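Local coordinates for protein response regulator (Helicobacter pylori, PDB 2PLN) that probably binds regulatory DNA to control transcription as an orphan response regulator, here seen as its N-terminal receiver domain, at the interface of chains A and B. Sequence-based numbering; all coordinates share one arbitrary frame. Chains: chain A/B, Response regulator.

The interface of chains A and B. Residues chain A 118-119, 121-122, 125; chain B 97-98, 102.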
# COMPACT_ATOMS: atom_id res chain seq x y z
N ARG A 118 8.99 8.03 -4.96
CA ARG A 118 9.02 9.33 -4.25
C ARG A 118 10.43 9.63 -3.76
O ARG A 118 10.93 10.76 -3.85
CB ARG A 118 8.01 9.35 -3.09
CG ARG A 118 7.59 10.75 -2.66
CD ARG A 118 6.20 10.86 -2.06
NE ARG A 118 5.14 10.88 -3.07
CZ ARG A 118 4.37 9.83 -3.38
NH1 ARG A 118 4.54 8.67 -2.75
NH2 ARG A 118 3.43 9.92 -4.31
N SER A 119 11.07 8.58 -3.24
CA SER A 119 12.44 8.61 -2.73
C SER A 119 12.75 7.20 -2.29
O SER A 119 11.82 6.39 -2.03
CB SER A 119 12.61 9.59 -1.55
OG SER A 119 12.30 9.07 -0.27
N LYS A 121 14.05 6.49 0.66
CA LYS A 121 13.60 6.41 2.05
C LYS A 121 12.08 6.13 2.18
O LYS A 121 11.67 5.35 3.02
CB LYS A 121 13.98 7.69 2.85
CG LYS A 121 15.42 7.68 3.41
CD LYS A 121 15.68 8.92 4.29
CE LYS A 121 17.19 9.18 4.38
NZ LYS A 121 17.50 10.41 5.19
N ALA A 122 11.28 6.78 1.35
CA ALA A 122 9.83 6.56 1.31
C ALA A 122 9.52 5.14 0.81
O ALA A 122 8.60 4.48 1.32
CB ALA A 122 9.16 7.60 0.42
N ALA A 125 10.42 2.77 3.68
CA ALA A 125 9.40 2.86 4.72
C ALA A 125 8.14 2.04 4.33
O ALA A 125 7.53 1.37 5.17
CB ALA A 125 9.04 4.33 4.96
N THR B 97 4.80 14.31 0.23
CA THR B 97 6.24 14.46 0.22
C THR B 97 6.85 13.16 0.71
O THR B 97 6.21 12.40 1.44
CB THR B 97 6.69 15.59 1.15
OG1 THR B 97 6.25 15.31 2.49
CG2 THR B 97 6.01 16.94 0.79
N SER B 98 8.11 12.94 0.36
CA SER B 98 8.88 11.84 0.90
C SER B 98 8.87 11.87 2.43
O SER B 98 8.61 10.85 3.08
CB SER B 98 10.32 11.90 0.39
OG SER B 98 11.08 10.91 1.06
N VAL B 102 7.24 8.87 4.81
CA VAL B 102 8.03 8.15 5.81
C VAL B 102 7.38 8.24 7.20
O VAL B 102 7.23 7.23 7.88
CB VAL B 102 9.50 8.66 5.86
CG1 VAL B 102 10.26 8.07 7.06
CG2 VAL B 102 10.20 8.33 4.56
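The hydroxyl OG of A:Ser119 is held by two hydrogen bonds, one from its own chain and one across the interface. A:Ser119 precedes helix 120-130 as its N-cap: the backbone N of A:Ala122, in the first turn, donates to OG at 3.0 Å along a nearly straight path, 168° at the hydrogen. A chi1 of 86° tucks OG between the two backbone branches, N and C, turned over the helix start. While accepting the capping N-H, the hydroxyl also meets OG of B:Ser98 tip to tip at 2.6 Å, a short bond whose donor cannot be told from the heavy atoms. B:Ser98 opens helix 98-106 and reaches across with OG anti to its backbone N (chi1 173°). Two helix starts thus meet through paired hydroxyls, and the partial positive charge expected there may polarise both.

Apolar packing flanks this bond. A:Arg118 sends its aliphatic part alongside the B:Thr97-B:Ser98 peptide, CD lying 3.7 Å from the carbonyl carbon C of B:Thr97, before the chain bends at chi3 and carries the guanidinium away. One turn beyond B:Ser98, B:Val102 points branch CG2 at the flank of helix 120-130, where it touches CA of A:Ala122 at 3.7 Å and lies equally near the carbonyl O of A:Lys121. CB of A:Ala125 continues the contact, 4.0 Å from CA of B:Val102. The small side chains of A:Ala122 and A:Ala125 probably help the helices approach. Repeated by two-fold symmetry, this patch joins helix 120-130 of one receiver domain to helix 98-106 of the other, part of an alpha4-beta5-alpha5 interface typical of OmpR/PhoB-family dimers that plausibly supports dimerisation of the regulator.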